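Local coordinates for protein enoyl-CoA hydratase carB homologue (Streptomyces cattleya, PDB 5O34) that belongs to the crotonase (enoyl-CoA hydratase/isomerase) superfamily and probably acts as a lyase-type enzyme in thienamycin antibiotic biosynthesis, at residues 194-197 / 198-202; 153-156 / 157-160. All blocks are in the same frame, centred on the assembly; numbering follows the deposited sequence.

Contact 1 of 2, residues 194-197 / 198-202; sequences AGRT and VMQRM
Arg196 and Gln200 lie one helical turn apart at the start of helix 196-205, and their side chains meet over a guanidinium face. Gln200 NE2 sits above that face, displaced toward its rim, at 3.6 Å from Arg196 CZ. The amide and guanidinium planes are 62° apart, so this is not a flat stack. Arg196 swings CG anti to its own N (chi1 -169°) and runs extended to NE, which carries its guanidinium across the Gln200 amide at a slant. Both polar ends are gripped by Asn256, Phe259 and His221, all of the second subunit: Asn256 OD1 hydrogen-bonds Arg196 NH2, Phe259 makes a cation-pi contact with Arg196, and His221 NE2 hydrogen-bonds Gln200 OE1. Thr197 OG1 likewise bonds Gly218 O of that subunit. Met199 bends at chi2 and chi3, which brings its CE to 3.8 Å from Arg196 O. On another side Ala194 CB rests on Val198 CG1 at 3.7 Å. The first turn is closed by Met199 N to Gly195 O (3.0 Å), with Gly195 at the N-cap. Gln200 N to Arg196 O and Arg201 N to Thr197 O continue the helix. Gly195 has positive phi and separates helix 184-194 from helix 196-205. Met199 packs back on Leu190 and Glu191 of helix 184-194, Val198 touches Asp217 of helix 211-217, and Arg201 lies against Trp209 of strand 209-210.

Contact 2 of 2, residues 153-156 / 157-160; sequences VGLQ and ISLC
Ser158 and Leu155 are joined by a side-chain-to-backbone hydrogen bond near the end of helix 152-158. Ser158 OG donates to Leu155 O at 2.7 Å, in the carbonyl plane and on a lone pair. The torsion of Ser158 (chi1 86°) sets OG between its own N and carbonyl carbon and turns it back toward the preceding turn. There a methyl, Leu155 CD1, touches the hydroxyl oxygen, Ser158 OG, at 3.6 Å. Leu159 N also donates to Leu155 O, at 3.0 Å, so one carbonyl takes two bonds. The remaining backbone bonds are Ile157 N to Val153 O and a weak one, Ser158 N to Gly154 O at 3.4 Å.

The two apolar side-chain pairs are each four residues apart. Val153 CG1 meets Ile157 CD1 at 4.1 Å. Leu155 CG meets Leu159 CD1, also at 4.1 Å, and the two leucine chains cross at a slant.

Helix 152-158 and the turn after it pack against several elements of the chain: Val153, Ile157 and Cys160 touch Tyr132 of helix 120-137, and Leu159 packs on Met189 and Leu190 of helix 184-194. Ser158 touches Ala144 and Ile146 of strand 142-146, which belongs to the larger mixed sheet of the crotonase fold.

Overall arrangement
Both contacts are local and buried, one at the start of a helix and the other at the end of one, but their surroundings differ. Contact 2 lies about 4 Å from the centre of the chain (centre to centre), and no other chain touches it. Contact 1 lies about 17 Å out and is buried partly by the second subunit of the trimeric assembly. Their chemistry follows: contact 2 is mostly aliphatic, with one serine hydroxyl turned back to the backbone, while contact 1 directs arginine, threonine and glutamine across the subunit interface. Helix 184-194 packs against both contacts; its Leu190 also touches Met202. The contacts also touch directly, Met202 CE lying 4.2 Å from Leu155 CD2.

Contact 1 of 2, residues 194-197 / 198-202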
ATOM      1  N   ALA A 194       3.329  -0.524   5.917  1.00 49.57           N
ATOM      2  CA  ALA A 194       4.387  -1.124   5.116  1.00 48.66           C
ATOM      3  C   ALA A 194       3.937  -1.929   3.907  1.00 51.39           C
ATOM      4  O   ALA A 194       4.787  -2.376   3.132  1.00 53.15           O
ATOM      5  CB  ALA A 194       5.264  -1.988   6.006  1.00 49.57           C
ATOM      6  N   GLY A 195       2.638  -2.137   3.761  1.00 46.61           N
ATOM      7  CA  GLY A 195       2.114  -2.945   2.676  1.00 45.76           C
ATOM      8  C   GLY A 195       1.916  -4.397   3.075  1.00 49.41           C
ATOM      9  O   GLY A 195       2.568  -4.907   3.988  1.00 48.24           O
ATOM     10  N   ARG A 196       1.012  -5.062   2.350  1.00 46.38           N
ATOM     11  CA  ARG A 196       0.565  -6.439   2.489  1.00 45.47           C
ATOM     12  C   ARG A 196       1.709  -7.473   2.594  1.00 46.77           C
ATOM     13  O   ARG A 196       1.677  -8.312   3.489  1.00 46.33           O
ATOM     14  CB  ARG A 196      -0.388  -6.748   1.319  1.00 45.90           C
ATOM     15  CG  ARG A 196      -1.148  -8.030   1.438  1.00 56.32           C
ATOM     16  CD  ARG A 196      -2.350  -8.036   0.507  1.00 65.98           C
ATOM     17  NE  ARG A 196      -2.988  -9.350   0.479  1.00 71.09           N
ATOM     18  CZ  ARG A 196      -3.881  -9.782   1.364  1.00 75.35           C
ATOM     19  NH1 ARG A 196      -4.269  -9.000   2.364  1.00 60.17           N
ATOM     20  NH2 ARG A 196      -4.391 -10.997   1.256  1.00 64.55           N
ATOM     21  N   THR A 197       2.690  -7.414   1.682  1.00 41.81           N
ATOM     22  CA  THR A 197       3.844  -8.317   1.603  1.00 41.33           C
ATOM     23  C   THR A 197       4.667  -8.295   2.905  1.00 46.34           C
ATOM     24  O   THR A 197       4.926  -9.363   3.475  1.00 45.94           O
ATOM     25  CB  THR A 197       4.679  -7.958   0.359  1.00 46.57           C
ATOM     26  OG1 THR A 197       3.841  -8.068  -0.778  1.00 49.93           O
ATOM     27  CG2 THR A 197       5.891  -8.847   0.171  1.00 43.22           C
ATOM     28  N   VAL A 198       5.055  -7.085   3.378  1.00 42.38           N
ATOM     29  CA  VAL A 198       5.815  -6.911   4.616  1.00 42.16           C
ATOM     30  C   VAL A 198       4.981  -7.382   5.801  1.00 44.86           C
ATOM     31  O   VAL A 198       5.488  -8.131   6.633  1.00 44.26           O
ATOM     32  CB  VAL A 198       6.394  -5.482   4.783  1.00 45.80           C
ATOM     33  CG1 VAL A 198       7.022  -5.290   6.166  1.00 45.50           C
ATOM     34  CG2 VAL A 198       7.433  -5.203   3.696  1.00 45.07           C
ATOM     35  N   MET A 199       3.691  -7.031   5.825  1.00 40.75           N
ATOM     36  CA  MET A 199       2.779  -7.488   6.868  1.00 40.44           C
ATOM     37  C   MET A 199       2.824  -9.028   6.977  1.00 44.93           C
ATOM     38  O   MET A 199       3.056  -9.570   8.065  1.00 45.14           O
ATOM     39  CB  MET A 199       1.354  -7.006   6.557  1.00 42.52           C
ATOM     40  CG  MET A 199       0.305  -7.461   7.576  1.00 46.02           C
ATOM     41  SD  MET A 199      -0.511  -9.034   7.192  1.00 50.50           S
ATOM     42  CE  MET A 199      -1.437  -8.595   5.667  1.00 45.79           C
ATOM     43  N   GLN A 200       2.624  -9.714   5.832  1.00 41.11           N
ATOM     44  CA  GLN A 200       2.584 -11.176   5.716  1.00 39.68           C
ATOM     45  C   GLN A 200       3.891 -11.820   6.104  1.00 44.24           C
ATOM     46  O   GLN A 200       3.881 -12.836   6.796  1.00 44.20           O
ATOM     47  CB  GLN A 200       2.171 -11.587   4.313  1.00 39.96           C
ATOM     48  CG  GLN A 200       0.676 -11.408   4.064  1.00 38.48           C
ATOM     49  CD  GLN A 200       0.297 -11.385   2.599  1.00 50.58           C
ATOM     50  OE1 GLN A 200       1.095 -11.081   1.699  1.00 48.52           O
ATOM     51  NE2 GLN A 200      -0.957 -11.645   2.328  1.00 38.70           N
ATOM     52  N   ARG A 201       5.014 -11.208   5.708  1.00 41.83           N
ATOM     53  CA  ARG A 201       6.345 -11.692   6.058  1.00 42.67           C
ATOM     54  C   ARG A 201       6.522 -11.613   7.590  1.00 49.18           C
ATOM     55  O   ARG A 201       6.961 -12.584   8.201  1.00 49.95           O
ATOM     56  CB  ARG A 201       7.427 -10.861   5.354  1.00 41.67           C
ATOM     57  CG  ARG A 201       7.591 -11.122   3.864  1.00 47.65           C
ATOM     58  CD  ARG A 201       8.603 -10.168   3.242  1.00 56.41           C
ATOM     59  NE  ARG A 201       9.931 -10.294   3.862  1.00 65.96           N
ATOM     60  CZ  ARG A 201      10.821  -9.305   3.962  1.00 76.11           C
ATOM     61  NH1 ARG A 201      10.545  -8.100   3.477  1.00 63.92           N
ATOM     62  NH2 ARG A 201      11.991  -9.516   4.553  1.00 58.18           N
ATOM     63  N   MET A 202       6.108 -10.490   8.206  1.00 45.95           N
ATOM     64  CA  MET A 202       6.212 -10.269   9.650  1.00 46.37           C
ATOM     65  C   MET A 202       5.359 -11.210  10.490  1.00 50.74           C
ATOM     66  O   MET A 202       5.882 -11.797  11.434  1.00 50.52           O
ATOM     67  CB  MET A 202       5.919  -8.813  10.011  1.00 48.85           C
ATOM     68  CG  MET A 202       7.044  -7.892   9.684  1.00 52.95           C
ATOM     69  SD  MET A 202       6.817  -6.282  10.437  1.00 58.41           S
ATOM     70  CE  MET A 202       7.634  -6.547  12.051  1.00 54.38           C
TER

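Contact 2 of 2, residues 153-156 / 157-160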
ATOM      1  N   VAL A 153       1.710  -4.951  20.881  1.00 50.21           N
ATOM      2  CA  VAL A 153       0.928  -3.758  21.240  1.00 49.25           C
ATOM      3  C   VAL A 153       1.794  -2.494  21.188  1.00 51.83           C
ATOM      4  O   VAL A 153       1.313  -1.443  20.747  1.00 51.32           O
ATOM      5  CB  VAL A 153       0.167  -3.940  22.593  1.00 52.63           C
ATOM      6  CG1 VAL A 153      -0.523  -2.651  23.043  1.00 52.20           C
ATOM      7  CG2 VAL A 153      -0.858  -5.074  22.491  1.00 52.10           C
ATOM      8  N   GLY A 154       3.065  -2.626  21.582  1.00 47.87           N
ATOM      9  CA  GLY A 154       4.043  -1.542  21.544  1.00 46.82           C
ATOM     10  C   GLY A 154       4.238  -1.035  20.130  1.00 49.24           C
ATOM     11  O   GLY A 154       4.109   0.168  19.871  1.00 49.25           O
ATOM     12  N   LEU A 155       4.489  -1.968  19.195  1.00 44.57           N
ATOM     13  CA  LEU A 155       4.618  -1.666  17.767  1.00 44.40           C
ATOM     14  C   LEU A 155       3.293  -1.107  17.205  1.00 47.36           C
ATOM     15  O   LEU A 155       3.320  -0.130  16.455  1.00 47.08           O
ATOM     16  CB  LEU A 155       5.078  -2.921  16.981  1.00 44.17           C
ATOM     17  CG  LEU A 155       5.270  -2.809  15.454  1.00 47.88           C
ATOM     18  CD1 LEU A 155       6.108  -1.589  15.055  1.00 47.56           C
ATOM     19  CD2 LEU A 155       5.876  -4.084  14.905  1.00 48.75           C
ATOM     20  N   GLN A 156       2.146  -1.684  17.616  1.00 43.34           N
ATOM     21  CA  GLN A 156       0.807  -1.245  17.184  1.00 43.06           C
ATOM     22  C   GLN A 156       0.507   0.226  17.519  1.00 47.84           C
ATOM     23  O   GLN A 156      -0.045   0.940  16.679  1.00 47.91           O
ATOM     24  CB  GLN A 156      -0.278  -2.184  17.722  1.00 44.11           C
ATOM     25  CG  GLN A 156      -0.372  -3.495  16.930  1.00 45.42           C
ATOM     26  CD  GLN A 156      -1.053  -4.637  17.639  1.00 59.30           C
ATOM     27  OE1 GLN A 156      -0.663  -5.801  17.480  1.00 56.47           O
ATOM     28  NE2 GLN A 156      -2.106  -4.352  18.399  1.00 47.97           N
ATOM     29  N   ILE A 157       0.931   0.698  18.707  1.00 45.83           N
ATOM     30  CA  ILE A 157       0.774   2.106  19.124  1.00 46.11           C
ATOM     31  C   ILE A 157       1.578   3.005  18.180  1.00 48.03           C
ATOM     32  O   ILE A 157       1.047   4.007  17.694  1.00 48.28           O
ATOM     33  CB  ILE A 157       1.159   2.314  20.625  1.00 50.25           C
ATOM     34  CG1 ILE A 157       0.182   1.539  21.551  1.00 51.60           C
ATOM     35  CG2 ILE A 157       1.190   3.818  21.006  1.00 50.80           C
ATOM     36  CD1 ILE A 157       0.707   1.217  22.976  1.00 59.45           C
ATOM     37  N   SER A 158       2.837   2.620  17.885  1.00 44.03           N
ATOM     38  CA  SER A 158       3.720   3.378  16.987  1.00 43.58           C
ATOM     39  C   SER A 158       3.126   3.479  15.576  1.00 47.13           C
ATOM     40  O   SER A 158       3.187   4.551  14.962  1.00 46.41           O
ATOM     41  CB  SER A 158       5.131   2.787  16.974  1.00 45.41           C
ATOM     42  OG  SER A 158       5.297   1.729  16.043  1.00 50.27           O
ATOM     43  N   LEU A 159       2.469   2.393  15.106  1.00 43.83           N
ATOM     44  CA  LEU A 159       1.807   2.353  13.787  1.00 43.49           C
ATOM     45  C   LEU A 159       0.553   3.275  13.673  1.00 48.67           C
ATOM     46  O   LEU A 159      -0.004   3.412  12.582  1.00 48.18           O
ATOM     47  CB  LEU A 159       1.478   0.911  13.366  1.00 42.94           C
ATOM     48  CG  LEU A 159       2.664  -0.054  13.207  1.00 46.69           C
ATOM     49  CD1 LEU A 159       2.190  -1.479  13.104  1.00 46.26           C
ATOM     50  CD2 LEU A 159       3.558   0.307  12.021  1.00 48.45           C
ATOM     51  N   CYS A 160       0.161   3.951  14.768  1.00 46.34           N
ATOM     52  CA  CYS A 160      -0.954   4.909  14.780  1.00 46.85           C
ATOM     53  C   CYS A 160      -0.432   6.347  14.651  1.00 51.79           C
ATOM     54  O   CYS A 160      -1.206   7.265  14.331  1.00 50.97           O
ATOM     55  CB  CYS A 160      -1.804   4.748  16.036  1.00 47.34           C
ATOM     56  SG  CYS A 160      -2.585   3.133  16.208  1.00 51.24           S
TER